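Local coordinates for protein D-aminopeptidase (Burkholderia sp. LK4, PDB 5TZB) that probably acts as a beta-aminopeptidase of the Ntn-hydrolase kind, removing N-terminal residues, beta-amino acids among them, from peptides, at residues Phe38-Cys52 / His165-Ala179. Sequence-based numbering, arbitrary orientation.
Sequences FNAITDVPGVRVGHC and HVQRALAAAQTGPVA
V49 and Q174 pair as a single antiparallel bridge, a hydrogen-bonded pair that shows how one residue of an outermost strand can have its backbone N and O met by the chain leaving a helix. V49 N gives a nearly straight bond to Q174 O (3.0 Å, 169°), and Q174 N returns one to V49 O at 3.1 Å. V49 O also receives the CA-H of A173. Two side chains serve carbonyls farther along the chain leaving the helix. T42 OG1, set between its backbone N and carbonyl carbon (chi1 50°), donates to G176 O at 2.6 Å from above the carbonyl plane, whereas G176 N is buried without a partner. H51 spends both ring nitrogens: NE2 reaches A179 O at 2.9 Å and ND1 bonds T68. One water links T42 O, V47 O and T175 OG1; another donates to H51 O. Between these bonds, V178 wedges its methyls against V49 and T42, and G176 CA lies over the centre of the F38 ring, 3.5 Å from the centroid, as a CH-pi contact. Farther along, C52 SG rests on one face of the R168 guanidinium, 3.5 Å from CZ. Strand 48-56, outermost in its sheet within the chain, pairs with strand 63-71, while helix 163-172, backed by helix 119-129, packs on strand 48-56 at G50 and C52, with A169 also touching V69 of strand 63-71.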
ATOM      1  N   PHE C  38     -29.269 -11.472 -16.638  1.00 26.50           N
ATOM      2  CA  PHE C  38     -30.018 -10.577 -15.757  1.00 27.69           C
ATOM      3  C   PHE C  38     -29.474  -9.149 -15.780  1.00 26.03           C
ATOM      4  O   PHE C  38     -30.103  -8.229 -15.237  1.00 25.01           O
ATOM      5  CB  PHE C  38     -30.007 -11.102 -14.313  1.00 29.39           C
ATOM      6  CG  PHE C  38     -30.494 -12.514 -14.173  1.00 30.78           C
ATOM      7  CD1 PHE C  38     -31.804 -12.839 -14.483  1.00 31.78           C
ATOM      8  CD2 PHE C  38     -29.648 -13.510 -13.706  1.00 31.22           C
ATOM      9  CE1 PHE C  38     -32.257 -14.140 -14.349  1.00 32.48           C
ATOM     10  CE2 PHE C  38     -30.091 -14.814 -13.572  1.00 31.83           C
ATOM     11  CZ  PHE C  38     -31.402 -15.129 -13.894  1.00 31.74           C
ATOM     12  N   ASN C  39     -28.335  -8.970 -16.451  1.00 24.80           N
ATOM     13  CA  ASN C  39     -27.566  -7.735 -16.365  1.00 23.62           C
ATOM     14  C   ASN C  39     -27.402  -7.333 -14.903  1.00 22.64           C
ATOM     15  O   ASN C  39     -27.858  -6.263 -14.484  1.00 22.22           O
ATOM     16  CB  ASN C  39     -28.217  -6.605 -17.168  1.00 23.47           C
ATOM     17  CG  ASN C  39     -27.277  -5.424 -17.353  1.00 23.84           C
ATOM     18  OD1 ASN C  39     -26.066  -5.550 -17.142  1.00 23.49           O
ATOM     19  ND2 ASN C  39     -27.821  -4.279 -17.748  1.00 25.15           N
ATOM     20  N   ALA C  40     -26.799  -8.230 -14.121  1.00 22.06           N
ATOM     21  CA  ALA C  40     -26.668  -8.044 -12.681  1.00 21.45           C
ATOM     22  C   ALA C  40     -25.520  -8.891 -12.160  1.00 20.63           C
ATOM     23  O   ALA C  40     -25.032  -9.775 -12.861  1.00 20.41           O
ATOM     24  CB  ALA C  40     -27.981  -8.398 -11.972  1.00 21.35           C
ATOM     25  N   ILE C  41     -25.092  -8.634 -10.929  1.00 20.19           N
ATOM     26  CA  ILE C  41     -23.982  -9.380 -10.344  1.00 19.50           C
ATOM     27  C   ILE C  41     -24.343 -10.870 -10.230  1.00 20.31           C
ATOM     28  O   ILE C  41     -23.467 -11.735 -10.235  1.00 21.08           O
ATOM     29  CB  ILE C  41     -23.585  -8.796  -8.956  1.00 19.05           C
ATOM     30  CG1 ILE C  41     -22.219  -9.338  -8.495  1.00 19.03           C
ATOM     31  CG2 ILE C  41     -24.680  -9.053  -7.933  1.00 19.48           C
ATOM     32  CD1 ILE C  41     -21.634  -8.607  -7.298  1.00 18.54           C
ATOM     33  N   THR C  42     -25.637 -11.157 -10.195  1.00 21.67           N
ATOM     34  CA  THR C  42     -26.135 -12.527 -10.110  1.00 22.20           C
ATOM     35  C   THR C  42     -25.917 -13.337 -11.399  1.00 21.50           C
ATOM     36  O   THR C  42     -26.156 -14.544 -11.428  1.00 20.42           O
ATOM     37  CB  THR C  42     -27.625 -12.526  -9.731  1.00 22.83           C
ATOM     38  OG1 THR C  42     -28.348 -11.639 -10.591  1.00 23.34           O
ATOM     39  CG2 THR C  42     -27.780 -12.043  -8.299  1.00 23.26           C
ATOM     40  N   ASP C  43     -25.436 -12.681 -12.451  1.00 22.15           N
ATOM     41  CA  ASP C  43     -25.025 -13.385 -13.665  1.00 22.02           C
ATOM     42  C   ASP C  43     -23.755 -14.211 -13.416  1.00 22.11           C
ATOM     43  O   ASP C  43     -23.478 -15.166 -14.137  1.00 21.85           O
ATOM     44  CB  ASP C  43     -24.797 -12.401 -14.806  1.00 21.53           C
ATOM     45  CG  ASP C  43     -26.098 -11.919 -15.429  1.00 23.82           C
ATOM     46  OD1 ASP C  43     -27.064 -12.710 -15.500  1.00 25.05           O
ATOM     47  OD2 ASP C  43     -26.168 -10.740 -15.830  1.00 23.73           O
ATOM     48  N   VAL C  44     -22.995 -13.858 -12.378  1.00 22.18           N
ATOM     49  CA  VAL C  44     -21.914 -14.716 -11.906  1.00 21.45           C
ATOM     50  C   VAL C  44     -22.578 -15.867 -11.163  1.00 21.95           C
ATOM     51  O   VAL C  44     -23.171 -15.663 -10.107  1.00 22.33           O
ATOM     52  CB  VAL C  44     -20.924 -13.957 -10.987  1.00 20.74           C
ATOM     53  CG1 VAL C  44     -19.811 -14.880 -10.463  1.00 20.18           C
ATOM     54  CG2 VAL C  44     -20.324 -12.760 -11.727  1.00 20.98           C
ATOM     55  N   PRO C  45     -22.483 -17.089 -11.713  1.00 23.08           N
ATOM     56  CA  PRO C  45     -23.259 -18.214 -11.172  1.00 22.24           C
ATOM     57  C   PRO C  45     -23.022 -18.449  -9.677  1.00 21.33           C
ATOM     58  O   PRO C  45     -21.877 -18.453  -9.222  1.00 20.24           O
ATOM     59  CB  PRO C  45     -22.766 -19.410 -12.000  1.00 22.81           C
ATOM     60  CG  PRO C  45     -22.277 -18.805 -13.281  1.00 22.87           C
ATOM     61  CD  PRO C  45     -21.649 -17.498 -12.858  1.00 22.69           C
ATOM     62  N   GLY C  46     -24.103 -18.630  -8.922  1.00 22.19           N
ATOM     63  CA  GLY C  46     -23.984 -18.927  -7.506  1.00 22.16           C
ATOM     64  C   GLY C  46     -24.111 -17.695  -6.631  1.00 22.78           C
ATOM     65  O   GLY C  46     -24.456 -17.797  -5.445  1.00 24.17           O
ATOM     66  N   VAL C  47     -23.812 -16.532  -7.204  1.00 20.74           N
ATOM     67  CA  VAL C  47     -23.885 -15.282  -6.459  1.00 19.52           C
ATOM     68  C   VAL C  47     -25.346 -14.902  -6.190  1.00 19.93           C
ATOM     69  O   VAL C  47     -26.201 -14.910  -7.089  1.00 20.19           O
ATOM     70  CB  VAL C  47     -23.132 -14.152  -7.212  1.00 18.22           C
ATOM     71  CG1 VAL C  47     -23.290 -12.810  -6.511  1.00 17.76           C
ATOM     72  CG2 VAL C  47     -21.661 -14.511  -7.351  1.00 17.10           C
ATOM     73  N   ARG C  48     -25.627 -14.552  -4.941  1.00 20.08           N
ATOM     74  CA  ARG C  48     -26.989 -14.277  -4.500  1.00 21.00           C
ATOM     75  C   ARG C  48     -27.066 -12.894  -3.837  1.00 21.30           C
ATOM     76  O   ARG C  48     -26.104 -12.467  -3.180  1.00 21.14           O
ATOM     77  CB  ARG C  48     -27.464 -15.367  -3.516  1.00 20.73           C
ATOM     78  CG  ARG C  48     -27.562 -16.800  -4.092  1.00 20.90           C
ATOM     79  CD  ARG C  48     -27.785 -17.851  -2.993  1.00 20.61           C
ATOM     80  NE  ARG C  48     -26.581 -18.147  -2.212  1.00 19.90           N
ATOM     81  CZ  ARG C  48     -26.577 -18.395  -0.905  1.00 21.35           C
ATOM     82  NH1 ARG C  48     -27.707 -18.326  -0.219  1.00 23.13           N
ATOM     83  NH2 ARG C  48     -25.442 -18.671  -0.273  1.00 21.16           N
ATOM     84  N   VAL C  49     -28.192 -12.204  -4.004  1.00 20.36           N
ATOM     85  CA  VAL C  49     -28.372 -10.876  -3.411  1.00 21.64           C
ATOM     86  C   VAL C  49     -29.708 -10.766  -2.688  1.00 23.56           C
ATOM     87  O   VAL C  49     -30.738 -11.226  -3.197  1.00 25.32           O
ATOM     88  CB  VAL C  49     -28.290  -9.745  -4.479  1.00 18.98           C
ATOM     89  CG1 VAL C  49     -28.483  -8.369  -3.830  1.00 18.37           C
ATOM     90  CG2 VAL C  49     -26.976  -9.770  -5.190  1.00 19.16           C
ATOM     91  N   GLY C  50     -29.702 -10.160  -1.501  1.00 23.44           N
ATOM     92  CA  GLY C  50     -30.937  -9.933  -0.758  1.00 22.61           C
ATOM     93  C   GLY C  50     -30.981  -8.546  -0.137  1.00 22.55           C
ATOM     94  O   GLY C  50     -29.964  -8.032   0.304  1.00 21.25           O
ATOM     95  N   HIS C  51     -32.159  -7.930  -0.121  1.00 23.39           N
ATOM     96  CA  HIS C  51     -32.338  -6.614   0.483  1.00 24.09           C
ATOM     97  C   HIS C  51     -33.245  -6.726   1.710  1.00 25.98           C
ATOM     98  O   HIS C  51     -34.105  -7.609   1.777  1.00 27.96           O
ATOM     99  CB  HIS C  51     -32.974  -5.602  -0.487  1.00 24.15           C
ATOM    100  CG  HIS C  51     -32.165  -5.302  -1.714  1.00 23.28           C
ATOM    101  ND1 HIS C  51     -30.856  -4.869  -1.664  1.00 22.05           N
ATOM    102  CD2 HIS C  51     -32.514  -5.284  -3.023  1.00 22.83           C
ATOM    103  CE1 HIS C  51     -30.418  -4.651  -2.892  1.00 21.45           C
ATOM    104  NE2 HIS C  51     -31.407  -4.887  -3.735  1.00 21.93           N
ATOM    105  N   CYS C  52     -33.035  -5.847   2.683  1.00 25.38           N
ATOM    106  CA  CYS C  52     -34.051  -5.558   3.695  1.00 26.71           C
ATOM    107  C   CYS C  52     -34.219  -4.049   3.742  1.00 27.72           C
ATOM    108  O   CYS C  52     -33.270  -3.322   4.019  1.00 26.27           O
ATOM    109  CB  CYS C  52     -33.687  -6.109   5.071  1.00 27.66           C
ATOM    110  SG  CYS C  52     -34.897  -5.656   6.346  1.00 33.68           S
ATOM    111  N   HIS C 165     -33.012  -7.548  10.789  1.00 28.48           N
ATOM    112  CA  HIS C 165     -32.989  -7.014   9.433  1.00 27.24           C
ATOM    113  C   HIS C 165     -31.912  -7.696   8.600  1.00 25.54           C
ATOM    114  O   HIS C 165     -32.088  -7.926   7.404  1.00 25.04           O
ATOM    115  CB  HIS C 165     -32.775  -5.505   9.467  1.00 27.73           C
ATOM    116  CG  HIS C 165     -33.839  -4.776  10.216  1.00 28.91           C
ATOM    117  ND1 HIS C 165     -33.559  -3.783  11.129  1.00 29.58           N
ATOM    118  CD2 HIS C 165     -35.187  -4.893  10.186  1.00 29.82           C
ATOM    119  CE1 HIS C 165     -34.691  -3.319  11.629  1.00 30.74           C
ATOM    120  NE2 HIS C 165     -35.692  -3.978  11.075  1.00 30.77           N
ATOM    121  N   VAL C 166     -30.791  -8.021   9.233  1.00 25.16           N
ATOM    122  CA  VAL C 166     -29.737  -8.743   8.550  1.00 24.06           C
ATOM    123  C   VAL C 166     -30.253 -10.139   8.194  1.00 25.80           C
ATOM    124  O   VAL C 166     -29.981 -10.655   7.120  1.00 24.69           O
ATOM    125  CB  VAL C 166     -28.451  -8.848   9.399  1.00 22.24           C
ATOM    126  CG1 VAL C 166     -27.412  -9.646   8.667  1.00 20.08           C
ATOM    127  CG2 VAL C 166     -27.901  -7.461   9.727  1.00 20.99           C
ATOM    128  N   GLN C 167     -31.025 -10.738   9.095  1.00 28.70           N
ATOM    129  CA  GLN C 167     -31.554 -12.077   8.856  1.00 30.16           C
ATOM    130  C   GLN C 167     -32.583 -12.097   7.726  1.00 29.36           C
ATOM    131  O   GLN C 167     -32.606 -13.025   6.921  1.00 29.78           O
ATOM    132  CB  GLN C 167     -32.185 -12.635  10.142  1.00 32.14           C
ATOM    133  CG  GLN C 167     -31.183 -12.961  11.216  1.00 33.21           C
ATOM    134  CD  GLN C 167     -30.333 -14.147  10.815  1.00 35.58           C
ATOM    135  OE1 GLN C 167     -30.770 -14.996  10.035  1.00 36.44           O
ATOM    136  NE2 GLN C 167     -29.104 -14.202  11.321  1.00 36.25           N
ATOM    137  N   ARG C 168     -33.382 -11.043   7.636  1.00 28.67           N
ATOM    138  CA  ARG C 168     -34.324 -10.869   6.531  1.00 29.72           C
ATOM    139  C   ARG C 168     -33.607 -10.738   5.180  1.00 28.55           C
ATOM    140  O   ARG C 168     -34.059 -11.306   4.179  1.00 28.89           O
ATOM    141  CB  ARG C 168     -35.229  -9.658   6.815  1.00 32.09           C
ATOM    142  CG  ARG C 168     -36.314  -9.977   7.861  1.00 35.15           C
ATOM    143  CD  ARG C 168     -37.181  -8.786   8.273  1.00 37.25           C
ATOM    144  NE  ARG C 168     -37.625  -7.917   7.193  1.00 38.68           N
ATOM    145  CZ  ARG C 168     -38.070  -6.677   7.404  1.00 40.32           C
ATOM    146  NH1 ARG C 168     -38.100  -6.201   8.642  1.00 40.92           N
ATOM    147  NH2 ARG C 168     -38.462  -5.902   6.394  1.00 41.00           N
ATOM    148  N   ALA C 169     -32.521  -9.969   5.134  1.00 26.66           N
ATOM    149  CA  ALA C 169     -31.747  -9.844   3.893  1.00 25.40           C
ATOM    150  C   ALA C 169     -31.121 -11.187   3.509  1.00 26.13           C
ATOM    151  O   ALA C 169     -31.146 -11.590   2.345  1.00 26.67           O
ATOM    152  CB  ALA C 169     -30.665  -8.770   4.033  1.00 23.26           C
ATOM    153  N   LEU C 170     -30.552 -11.871   4.496  1.00 25.70           N
ATOM    154  CA  LEU C 170     -29.950 -13.175   4.273  1.00 25.88           C
ATOM    155  C   LEU C 170     -30.979 -14.179   3.752  1.00 27.85           C
ATOM    156  O   LEU C 170     -30.701 -14.950   2.830  1.00 28.70           O
ATOM    157  CB  LEU C 170     -29.314 -13.689   5.561  1.00 25.84           C
ATOM    158  CG  LEU C 170     -28.027 -12.967   5.957  1.00 25.79           C
ATOM    159  CD1 LEU C 170     -27.565 -13.391   7.350  1.00 26.66           C
ATOM    160  CD2 LEU C 170     -26.939 -13.227   4.919  1.00 24.53           C
ATOM    161  N   ALA C 171     -32.166 -14.169   4.338  1.00 29.01           N
ATOM    162  CA  ALA C 171     -33.213 -15.114   3.928  1.00 30.59           C
ATOM    163  C   ALA C 171     -33.725 -14.811   2.521  1.00 30.32           C
ATOM    164  O   ALA C 171     -34.129 -15.717   1.797  1.00 30.28           O
ATOM    165  CB  ALA C 171     -34.366 -15.092   4.927  1.00 31.01           C
ATOM    166  N   ALA C 172     -33.682 -13.537   2.140  1.00 29.85           N
ATOM    167  CA  ALA C 172     -34.154 -13.084   0.833  1.00 29.62           C
ATOM    168  C   ALA C 172     -33.090 -13.191  -0.258  1.00 29.08           C
ATOM    169  O   ALA C 172     -33.383 -12.968  -1.434  1.00 28.54           O
ATOM    170  CB  ALA C 172     -34.649 -11.651   0.926  1.00 30.34           C
ATOM    171  N   ALA C 173     -31.857 -13.494   0.137  1.00 28.25           N
ATOM    172  CA  ALA C 173     -30.748 -13.556  -0.815  1.00 29.37           C
ATOM    173  C   ALA C 173     -30.962 -14.670  -1.840  1.00 30.46           C
ATOM    174  O   ALA C 173     -31.091 -15.837  -1.478  1.00 31.25           O
ATOM    175  CB  ALA C 173     -29.434 -13.758  -0.085  1.00 28.59           C
ATOM    176  N   GLN C 174     -30.969 -14.309  -3.120  1.00 30.04           N
ATOM    177  CA  GLN C 174     -31.254 -15.286  -4.156  1.00 29.61           C
ATOM    178  C   GLN C 174     -30.629 -14.870  -5.487  1.00 28.57           C
ATOM    179  O   GLN C 174     -30.218 -13.715  -5.669  1.00 27.43           O
ATOM    180  CB  GLN C 174     -32.780 -15.479  -4.280  1.00 31.32           C
ATOM    181  CG  GLN C 174     -33.545 -14.286  -4.811  1.00 32.71           C
ATOM    182  CD  GLN C 174     -35.056 -14.464  -4.709  1.00 34.81           C
ATOM    183  OE1 GLN C 174     -35.543 -15.409  -4.094  1.00 35.77           O
ATOM    184  NE2 GLN C 174     -35.798 -13.600  -5.385  1.00 35.43           N
ATOM    185  N   THR C 175     -30.547 -15.815  -6.417  1.00 28.47           N
ATOM    186  CA  THR C 175     -30.055 -15.512  -7.754  1.00 27.89           C
ATOM    187  C   THR C 175     -31.137 -14.759  -8.532  1.00 28.48           C
ATOM    188  O   THR C 175     -32.204 -14.462  -7.991  1.00 28.84           O
ATOM    189  CB  THR C 175     -29.652 -16.795  -8.511  1.00 28.04           C
ATOM    190  OG1 THR C 175     -29.040 -16.444  -9.760  1.00 27.70           O
ATOM    191  CG2 THR C 175     -30.877 -17.698  -8.754  1.00 29.15           C
ATOM    192  N   GLY C 176     -30.864 -14.447  -9.794  1.00 28.18           N
ATOM    193  CA  GLY C 176     -31.841 -13.780 -10.645  1.00 28.29           C
ATOM    194  C   GLY C 176     -31.832 -12.262 -10.540  1.00 28.04           C
ATOM    195  O   GLY C 176     -30.869 -11.681 -10.043  1.00 27.34           O
ATOM    196  N   PRO C 177     -32.905 -11.609 -11.020  1.00 28.36           N
ATOM    197  CA  PRO C 177     -33.017 -10.142 -11.031  1.00 27.71           C
ATOM    198  C   PRO C 177     -32.826  -9.523  -9.647  1.00 27.41           C
ATOM    199  O   PRO C 177     -33.292 -10.078  -8.647  1.00 28.39           O
ATOM    200  CB  PRO C 177     -34.443  -9.901 -11.541  1.00 28.77           C
ATOM    201  CG  PRO C 177     -34.767 -11.129 -12.341  1.00 29.26           C
ATOM    202  CD  PRO C 177     -34.090 -12.259 -11.619  1.00 28.78           C
ATOM    203  N   VAL C 178     -32.152  -8.378  -9.602  1.00 25.52           N
ATOM    204  CA  VAL C 178     -31.863  -7.687  -8.356  1.00 23.95           C
ATOM    205  C   VAL C 178     -32.553  -6.321  -8.341  1.00 24.29           C
ATOM    206  O   VAL C 178     -32.367  -5.532  -9.258  1.00 25.19           O
ATOM    207  CB  VAL C 178     -30.340  -7.473  -8.174  1.00 22.34           C
ATOM    208  CG1 VAL C 178     -30.061  -6.741  -6.867  1.00 22.48           C
ATOM    209  CG2 VAL C 178     -29.589  -8.789  -8.235  1.00 21.10           C
ATOM    210  N   ALA C 179     -33.330  -6.033  -7.302  1.00 23.84           N
ATOM    211  CA  ALA C 179     -34.008  -4.747  -7.202  1.00 24.09           C
ATOM    212  C   ALA C 179     -33.007  -3.604  -7.040  1.00 23.60           C
ATOM    213  O   ALA C 179     -31.992  -3.741  -6.351  1.00 22.59           O
ATOM    214  CB  ALA C 179     -35.011  -4.754  -6.041  1.00 24.40           C
TER
HETATM  215  O   HOH W   1     -26.503 -16.293  -9.319  1.00 24.49           O
HETATM  216  O   HOH W   2     -36.301  -8.905   3.401  1.00 45.36           O